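Local structure of Alpha/beta hydrolase fold-3 domain protein (Sulfolobus islandicus, 5LK6) at residues F15-G20 with F82-V87; E26-F31 with L112-K117. The protein probably hydrolyses carboxylic ester bonds, as a thermostable esterase or lipase of the alpha/beta-hydrolase fold. One frame throughout, in Å; residues are numbered along the deposited sequence.

Contact 1: residues F15-G20 with F82-V87; sequences FIVPIG and FVIGDV
Val17 and Ile19 receive the tip of Ile84 in a small, buried, wholly apolar contact. Ile84 belongs to the loop after strand 72-77 of an alpha/beta hydrolase. Within this loop, an HGGG sequence comes just before segment 82-87; in hormone-sensitive-lipase-like esterases it supplies the oxyanion hole, and probably does here. Ile84 CD1 makes both contacts. Ile84 CD1 meets Ile19 CD1 tip to tip at 4.1 Å. Ile84 CD1 also lies 4.3 Å from Val17 CG1. Val17 CG1 and Ile19 CD1 are 3.7 Å apart, so Ile84 CD1 rests over the groove between them. The Ile84 side chain is stretched out at its end (chi2 -174°), which carries CD1 straight away from its own backbone and across to the other segment. Ile19 is kinked instead: CG1 is anti to the carbonyl carbon, and chi2 of -51° folds CD1 round toward Val17.

Behind this first shell, an inverse gamma turn centred on Pro18 holds the two receiving residues together. Helix 24-36 adds Val27 and Phe31 against Ile84. Helix 200-210 packs His202, Trp205 and Phe206 on Ile19, and Phe197 touches Val17. The contact therefore joins the N-terminal segment to the loop beside the probable active site. This is consistent with the helical cap that covers the site in related esterases. Farther along segment 82-87, Asp86 OD2 forms a salt bridge with Arg32 and Asp86 OD1 bonds Ser89 OG. In segment 15-20, the gamma turn is closed by Ile19 N bonding Val17 O at 2.8 Å.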
ATOM      1  N   PHE A  15       1.980 -20.422 -16.571  1.00 36.23           N
ATOM      2  CA  PHE A  15       1.397 -20.293 -15.215  1.00 36.11           C
ATOM      3  C   PHE A  15      -0.114 -19.937 -15.322  1.00 33.90           C
ATOM      4  O   PHE A  15      -0.499 -18.855 -15.810  1.00 31.80           O
ATOM      5  CB  PHE A  15       2.193 -19.257 -14.435  1.00 34.38           C
ATOM      6  CG  PHE A  15       1.745 -19.020 -13.039  1.00 33.73           C
ATOM      7  CD1 PHE A  15       2.289 -19.769 -11.993  1.00 35.88           C
ATOM      8  CD2 PHE A  15       0.903 -17.962 -12.743  1.00 34.75           C
ATOM      9  CE1 PHE A  15       1.915 -19.530 -10.684  1.00 36.20           C
ATOM     10  CE2 PHE A  15       0.527 -17.689 -11.437  1.00 34.52           C
ATOM     11  CZ  PHE A  15       1.019 -18.474 -10.408  1.00 38.54           C
ATOM     12  N   ILE A  16      -0.952 -20.895 -14.913  1.00 30.61           N
ATOM     13  CA  ILE A  16      -2.382 -20.835 -15.131  1.00 30.60           C
ATOM     14  C   ILE A  16      -3.125 -21.823 -14.244  1.00 29.54           C
ATOM     15  O   ILE A  16      -2.625 -22.896 -13.884  1.00 29.05           O
ATOM     16  CB  ILE A  16      -2.734 -21.116 -16.641  1.00 33.37           C
ATOM     17  CG1 ILE A  16      -4.124 -20.495 -17.052  1.00 34.65           C
ATOM     18  CG2 ILE A  16      -2.581 -22.624 -16.978  1.00 31.70           C
ATOM     19  CD1 ILE A  16      -4.368 -18.973 -16.843  1.00 32.87           C
ATOM     20  N   VAL A  17      -4.351 -21.463 -13.923  1.00 29.52           N
ATOM     21  CA  VAL A  17      -5.296 -22.427 -13.408  1.00 29.59           C
ATOM     22  C   VAL A  17      -6.371 -22.556 -14.489  1.00 28.57           C
ATOM     23  O   VAL A  17      -7.098 -21.581 -14.741  1.00 29.31           O
ATOM     24  CB  VAL A  17      -5.895 -21.988 -12.075  1.00 29.81           C
ATOM     25  CG1 VAL A  17      -6.822 -23.067 -11.573  1.00 30.63           C
ATOM     26  CG2 VAL A  17      -4.796 -21.717 -11.067  1.00 30.10           C
ATOM     27  N   PRO A  18      -6.460 -23.744 -15.142  1.00 26.39           N
ATOM     28  CA  PRO A  18      -7.354 -23.930 -16.330  1.00 23.18           C
ATOM     29  C   PRO A  18      -8.837 -24.065 -16.006  1.00 23.28           C
ATOM     30  O   PRO A  18      -9.450 -25.042 -16.416  1.00 24.90           O
ATOM     31  CB  PRO A  18      -6.819 -25.218 -16.971  1.00 21.85           C
ATOM     32  CG  PRO A  18      -6.242 -25.994 -15.795  1.00 23.57           C
ATOM     33  CD  PRO A  18      -5.718 -24.991 -14.794  1.00 23.89           C
ATOM     34  N   ILE A  19      -9.396 -23.074 -15.310  1.00 23.99           N
ATOM     35  CA  ILE A  19     -10.809 -22.995 -14.904  1.00 23.55           C
ATOM     36  C   ILE A  19     -11.715 -23.124 -16.123  1.00 24.47           C
ATOM     37  O   ILE A  19     -11.479 -22.486 -17.157  1.00 23.26           O
ATOM     38  CB  ILE A  19     -11.109 -21.607 -14.284  1.00 24.38           C
ATOM     39  CG1 ILE A  19     -10.302 -21.342 -13.011  1.00 26.00           C
ATOM     40  CG2 ILE A  19     -12.587 -21.392 -14.010  1.00 23.85           C
ATOM     41  CD1 ILE A  19     -10.401 -22.442 -12.007  1.00 26.93           C
ATOM     42  N   GLY A  20     -12.743 -23.959 -16.013  1.00 25.49           N
ATOM     43  CA  GLY A  20     -13.617 -24.232 -17.145  1.00 25.99           C
ATOM     44  C   GLY A  20     -13.049 -25.060 -18.301  1.00 26.99           C
ATOM     45  O   GLY A  20     -13.774 -25.248 -19.245  1.00 24.32           O
ATOM     46  N   PHE A  82     -15.461 -19.367  -5.113  1.00 19.68           N
ATOM     47  CA  PHE A  82     -16.446 -20.157  -4.357  1.00 19.65           C
ATOM     48  C   PHE A  82     -16.400 -21.655  -4.692  1.00 19.22           C
ATOM     49  O   PHE A  82     -17.332 -22.381  -4.345  1.00 21.17           O
ATOM     50  CB  PHE A  82     -17.900 -19.643  -4.604  1.00 20.33           C
ATOM     51  CG  PHE A  82     -18.087 -18.164  -4.386  1.00 21.15           C
ATOM     52  CD1 PHE A  82     -18.273 -17.650  -3.088  1.00 21.49           C
ATOM     53  CD2 PHE A  82     -18.106 -17.277  -5.477  1.00 22.42           C
ATOM     54  CE1 PHE A  82     -18.470 -16.290  -2.873  1.00 22.39           C
ATOM     55  CE2 PHE A  82     -18.308 -15.924  -5.280  1.00 22.68           C
ATOM     56  CZ  PHE A  82     -18.478 -15.427  -3.967  1.00 24.23           C
ATOM     57  N   VAL A  83     -15.376 -22.080  -5.407  1.00 17.05           N
ATOM     58  CA  VAL A  83     -15.263 -23.404  -5.899  1.00 17.37           C
ATOM     59  C   VAL A  83     -13.891 -24.050  -5.550  1.00 18.77           C
ATOM     60  O   VAL A  83     -13.842 -25.234  -5.274  1.00 22.09           O
ATOM     61  CB  VAL A  83     -15.459 -23.443  -7.427  1.00 16.67           C
ATOM     62  CG1 VAL A  83     -15.190 -24.822  -7.973  1.00 15.72           C
ATOM     63  CG2 VAL A  83     -16.866 -23.023  -7.798  1.00 17.27           C
ATOM     64  N   ILE A  84     -12.788 -23.319  -5.615  1.00 18.98           N
ATOM     65  CA  ILE A  84     -11.449 -23.873  -5.327  1.00 18.18           C
ATOM     66  C   ILE A  84     -10.899 -23.169  -4.086  1.00 18.38           C
ATOM     67  O   ILE A  84     -11.609 -22.377  -3.426  1.00 16.21           O
ATOM     68  CB  ILE A  84     -10.504 -23.801  -6.537  1.00 17.10           C
ATOM     69  CG1 ILE A  84     -10.002 -22.386  -6.809  1.00 16.98           C
ATOM     70  CG2 ILE A  84     -11.213 -24.385  -7.742  1.00 17.56           C
ATOM     71  CD1 ILE A  84      -9.184 -22.279  -8.089  1.00 17.69           C
ATOM     72  N   GLY A  85      -9.678 -23.534  -3.740  1.00 18.62           N
ATOM     73  CA  GLY A  85      -9.098 -23.078  -2.516  1.00 21.05           C
ATOM     74  C   GLY A  85      -9.677 -23.807  -1.322  1.00 22.51           C
ATOM     75  O   GLY A  85     -10.693 -24.513  -1.416  1.00 22.24           O
ATOM     76  N   ASP A  86      -9.006 -23.608  -0.195  1.00 24.98           N
ATOM     77  CA  ASP A  86      -9.316 -24.264   1.098  1.00 25.76           C
ATOM     78  C   ASP A  86      -8.242 -23.896   2.111  1.00 25.59           C
ATOM     79  O   ASP A  86      -7.236 -23.299   1.774  1.00 25.74           O
ATOM     80  CB  ASP A  86      -9.482 -25.802   1.001  1.00 24.66           C
ATOM     81  CG  ASP A  86      -8.297 -26.529   0.385  1.00 25.80           C
ATOM     82  OD1 ASP A  86      -7.157 -26.003   0.286  1.00 23.19           O
ATOM     83  OD2 ASP A  86      -8.544 -27.702   0.009  1.00 29.53           O
ATOM     84  N   VAL A  87      -8.498 -24.222   3.366  1.00 27.95           N
ATOM     85  CA  VAL A  87      -7.557 -23.982   4.452  1.00 26.28           C
ATOM     86  C   VAL A  87      -6.149 -24.479   4.149  1.00 24.70           C
ATOM     87  O   VAL A  87      -5.200 -23.759   4.392  1.00 23.70           O
ATOM     88  CB  VAL A  87      -8.124 -24.544   5.748  1.00 27.96           C
ATOM     89  CG1 VAL A  87      -7.074 -24.685   6.835  1.00 31.37           C
ATOM     90  CG2 VAL A  87      -9.216 -23.617   6.237  1.00 28.51           C
TER

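Contact 2: residues E26-F31 with L112-K117; sequences EVRKIF and LAPEYK
Arg28 and Glu115 form a two-pronged, end-on salt bridge. Arg28 NH2 bonds Glu115 OE2 at 3.0 Å, and Arg28 NH1 bonds Glu115 OE1 at 3.3 Å. Both bonds are nearly straight (168° and 172°). Both oxygens lie close to the guanidinium plane, but the carboxylate is turned 32° from it. Both nitrogens stand well out of the carboxylate plane, NH1 on the syn side of OE1 and NH2 above OE2. Arg28 NH2 also bonds the backbone oxygen of Val83, so this one nitrogen serves two acceptors. The arginine chain is extended from CG to NE and spans the distance from the helix to the loop. With an alanine here, the Glu115 carboxylate would probably lose its charged mate and the Val83 carbonyl its donor.

The apolar contacts are few: Leu112 CB and Pro114 CD lie obliquely to the guanidinium. Pro114 follows a cis peptide bond, in the LAPE part of the DYRLAPE sequence familiar in this esterase family. Lys117 NZ bonds both Pro114 O and Gln209 O. The bridge thus ties helix 24-36 to the loop between strand 104-108 and helix 120-133, with helix 200-210 alongside.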
ATOM      1  N   GLU A  26      -9.544 -31.540 -10.849  1.00 26.80           N
ATOM      2  CA  GLU A  26      -8.318 -31.207 -11.530  1.00 28.36           C
ATOM      3  C   GLU A  26      -7.919 -29.757 -11.202  1.00 27.19           C
ATOM      4  O   GLU A  26      -6.750 -29.528 -10.914  1.00 31.45           O
ATOM      5  CB  GLU A  26      -8.381 -31.488 -13.042  1.00 31.28           C
ATOM      6  CG  GLU A  26      -8.145 -32.969 -13.433  1.00 36.51           C
ATOM      7  CD  GLU A  26      -8.904 -33.518 -14.702  1.00 39.56           C
ATOM      8  OE1 GLU A  26      -9.493 -32.726 -15.533  1.00 33.20           O
ATOM      9  OE2 GLU A  26      -8.874 -34.787 -14.869  1.00 45.88           O
ATOM     10  N   VAL A  27      -8.860 -28.801 -11.175  1.00 25.74           N
ATOM     11  CA  VAL A  27      -8.480 -27.393 -10.886  1.00 23.80           C
ATOM     12  C   VAL A  27      -8.199 -27.135  -9.405  1.00 21.90           C
ATOM     13  O   VAL A  27      -7.344 -26.337  -9.053  1.00 21.32           O
ATOM     14  CB  VAL A  27      -9.434 -26.326 -11.451  1.00 22.22           C
ATOM     15  CG1 VAL A  27      -9.495 -26.394 -12.967  1.00 21.79           C
ATOM     16  CG2 VAL A  27     -10.803 -26.407 -10.832  1.00 23.82           C
ATOM     17  N   ARG A  28      -8.903 -27.821  -8.542  1.00 21.64           N
ATOM     18  CA  ARG A  28      -8.552 -27.784  -7.138  1.00 23.58           C
ATOM     19  C   ARG A  28      -7.120 -28.253  -6.928  1.00 25.71           C
ATOM     20  O   ARG A  28      -6.401 -27.592  -6.188  1.00 24.72           O
ATOM     21  CB  ARG A  28      -9.507 -28.626  -6.317  1.00 23.29           C
ATOM     22  CG  ARG A  28     -10.830 -27.927  -6.169  1.00 23.75           C
ATOM     23  CD  ARG A  28     -11.897 -28.814  -5.540  1.00 23.05           C
ATOM     24  NE  ARG A  28     -13.105 -28.027  -5.354  1.00 21.86           N
ATOM     25  CZ  ARG A  28     -14.284 -28.496  -5.023  1.00 21.38           C
ATOM     26  NH1 ARG A  28     -14.479 -29.784  -4.830  1.00 20.31           N
ATOM     27  NH2 ARG A  28     -15.286 -27.639  -4.901  1.00 22.71           N
ATOM     28  N   LYS A  29      -6.718 -29.342  -7.605  1.00 27.13           N
ATOM     29  CA  LYS A  29      -5.397 -29.902  -7.411  1.00 30.56           C
ATOM     30  C   LYS A  29      -4.390 -28.875  -7.941  1.00 28.46           C
ATOM     31  O   LYS A  29      -3.440 -28.486  -7.212  1.00 28.24           O
ATOM     32  CB  LYS A  29      -5.252 -31.366  -7.953  1.00 36.50           C
ATOM     33  CG  LYS A  29      -3.817 -31.949  -8.174  1.00 45.45           C
ATOM     34  CD  LYS A  29      -3.492 -33.367  -7.577  1.00 57.13           C
ATOM     35  CE  LYS A  29      -4.233 -34.574  -8.187  1.00 65.03           C
ATOM     36  NZ  LYS A  29      -3.451 -35.267  -9.258  1.00 66.86           N
ATOM     37  N   ILE A  30      -4.609 -28.379  -9.153  1.00 26.82           N
ATOM     38  CA  ILE A  30      -3.656 -27.424  -9.743  1.00 26.72           C
ATOM     39  C   ILE A  30      -3.485 -26.151  -8.865  1.00 27.45           C
ATOM     40  O   ILE A  30      -2.345 -25.702  -8.673  1.00 26.05           O
ATOM     41  CB  ILE A  30      -4.010 -27.067 -11.200  1.00 25.24           C
ATOM     42  CG1 ILE A  30      -3.791 -28.296 -12.072  1.00 24.12           C
ATOM     43  CG2 ILE A  30      -3.165 -25.885 -11.695  1.00 23.51           C
ATOM     44  CD1 ILE A  30      -4.349 -28.151 -13.468  1.00 23.62           C
ATOM     45  N   PHE A  31      -4.581 -25.613  -8.295  1.00 26.72           N
ATOM     46  CA  PHE A  31      -4.432 -24.432  -7.464  1.00 27.40           C
ATOM     47  C   PHE A  31      -3.715 -24.757  -6.137  1.00 29.45           C
ATOM     48  O   PHE A  31      -2.873 -23.969  -5.715  1.00 26.63           O
ATOM     49  CB  PHE A  31      -5.757 -23.712  -7.234  1.00 28.22           C
ATOM     50  CG  PHE A  31      -5.657 -22.590  -6.263  1.00 26.44           C
ATOM     51  CD1 PHE A  31      -5.213 -21.339  -6.685  1.00 27.77           C
ATOM     52  CD2 PHE A  31      -5.907 -22.808  -4.919  1.00 26.00           C
ATOM     53  CE1 PHE A  31      -5.045 -20.311  -5.786  1.00 26.48           C
ATOM     54  CE2 PHE A  31      -5.726 -21.800  -4.001  1.00 26.68           C
ATOM     55  CZ  PHE A  31      -5.311 -20.545  -4.443  1.00 28.06           C
ATOM     56  N   LEU A 112     -18.068 -25.223  -0.261  1.00 21.14           N
ATOM     57  CA  LEU A 112     -17.793 -24.856  -1.656  1.00 20.99           C
ATOM     58  C   LEU A 112     -18.809 -25.366  -2.690  1.00 21.92           C
ATOM     59  O   LEU A 112     -19.452 -26.433  -2.541  1.00 24.10           O
ATOM     60  CB  LEU A 112     -16.428 -25.369  -2.045  1.00 21.36           C
ATOM     61  CG  LEU A 112     -15.236 -24.927  -1.173  1.00 22.20           C
ATOM     62  CD1 LEU A 112     -13.929 -25.713  -1.384  1.00 20.89           C
ATOM     63  CD2 LEU A 112     -15.035 -23.436  -1.433  1.00 22.95           C
ATOM     64  N   ALA A 113     -18.929 -24.605  -3.755  1.00 19.57           N
ATOM     65  CA  ALA A 113     -19.657 -25.025  -4.903  1.00 18.72           C
ATOM     66  C   ALA A 113     -18.724 -25.892  -5.734  1.00 19.50           C
ATOM     67  O   ALA A 113     -17.504 -25.810  -5.577  1.00 17.44           O
ATOM     68  CB  ALA A 113     -20.085 -23.809  -5.685  1.00 20.55           C
ATOM     69  N   PRO A 114     -19.267 -26.754  -6.602  1.00 21.07           N
ATOM     70  CA  PRO A 114     -20.697 -26.883  -6.893  1.00 21.60           C
ATOM     71  C   PRO A 114     -21.524 -27.690  -5.912  1.00 22.61           C
ATOM     72  O   PRO A 114     -22.756 -27.708  -6.053  1.00 22.86           O
ATOM     73  CB  PRO A 114     -20.699 -27.596  -8.242  1.00 22.31           C
ATOM     74  CG  PRO A 114     -19.503 -28.455  -8.157  1.00 21.86           C
ATOM     75  CD  PRO A 114     -18.470 -27.584  -7.504  1.00 21.43           C
ATOM     76  N   GLU A 115     -20.901 -28.321  -4.917  1.00 25.97           N
ATOM     77  CA  GLU A 115     -21.659 -29.192  -4.038  1.00 27.89           C
ATOM     78  C   GLU A 115     -22.613 -28.391  -3.202  1.00 25.61           C
ATOM     79  O   GLU A 115     -23.735 -28.802  -3.024  1.00 30.45           O
ATOM     80  CB  GLU A 115     -20.814 -30.224  -3.243  1.00 34.36           C
ATOM     81  CG  GLU A 115     -19.314 -29.974  -2.884  1.00 42.89           C
ATOM     82  CD  GLU A 115     -18.225 -29.894  -4.027  1.00 44.12           C
ATOM     83  OE1 GLU A 115     -17.499 -30.914  -4.320  1.00 36.58           O
ATOM     84  OE2 GLU A 115     -18.047 -28.745  -4.546  1.00 38.51           O
ATOM     85  N   TYR A 116     -22.207 -27.212  -2.762  1.00 24.65           N
ATOM     86  CA  TYR A 116     -23.073 -26.334  -2.014  1.00 24.85           C
ATOM     87  C   TYR A 116     -23.127 -25.017  -2.719  1.00 25.21           C
ATOM     88  O   TYR A 116     -22.111 -24.320  -2.930  1.00 26.66           O
ATOM     89  CB  TYR A 116     -22.596 -26.151  -0.542  1.00 26.23           C
ATOM     90  CG  TYR A 116     -22.448 -27.453   0.165  1.00 26.07           C
ATOM     91  CD1 TYR A 116     -23.562 -28.091   0.749  1.00 26.89           C
ATOM     92  CD2 TYR A 116     -21.208 -28.105   0.188  1.00 26.16           C
ATOM     93  CE1 TYR A 116     -23.433 -29.334   1.367  1.00 27.72           C
ATOM     94  CE2 TYR A 116     -21.066 -29.354   0.785  1.00 26.35           C
ATOM     95  CZ  TYR A 116     -22.173 -29.949   1.371  1.00 28.22           C
ATOM     96  OH  TYR A 116     -22.003 -31.150   1.949  1.00 30.48           O
ATOM     97  N   LYS A 117     -24.343 -24.639  -3.029  1.00 27.51           N
ATOM     98  CA  LYS A 117     -24.618 -23.458  -3.822  1.00 26.84           C
ATOM     99  C   LYS A 117     -24.789 -22.267  -2.911  1.00 23.53           C
ATOM    100  O   LYS A 117     -25.034 -22.400  -1.749  1.00 22.51           O
ATOM    101  CB  LYS A 117     -25.920 -23.644  -4.608  1.00 28.19           C
ATOM    102  CG  LYS A 117     -26.032 -24.938  -5.421  1.00 30.09           C
ATOM    103  CD  LYS A 117     -25.180 -24.908  -6.664  1.00 29.26           C
ATOM    104  CE  LYS A 117     -25.409 -26.147  -7.482  1.00 28.65           C
ATOM    105  NZ  LYS A 117     -24.185 -26.404  -8.300  1.00 30.21           N
TER

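Contacts 1 and 2 are neighbours, their centres about 7 Å apart, and they touch directly. Segment 82-87 runs beside contact 2 and touches both of its segments. The hydrogen bond from Arg28 NH2 to Val83 O, 2.8 Å long, joins the two contacts. On the other side, Phe82 O is 2.8 Å from Ala113 N, a probable hydrogen bond. Gly85 O packs on Leu112 CD1 at 3.5 Å. Helix 24-36 serves both contacts, with different side chains. Ile84 sits close to the probable catalytic triad of Ser151, His274 and Asp244 but makes no contact with it. Contact 1 is thus buried close to the likely active site, while contact 2 lies at the surface.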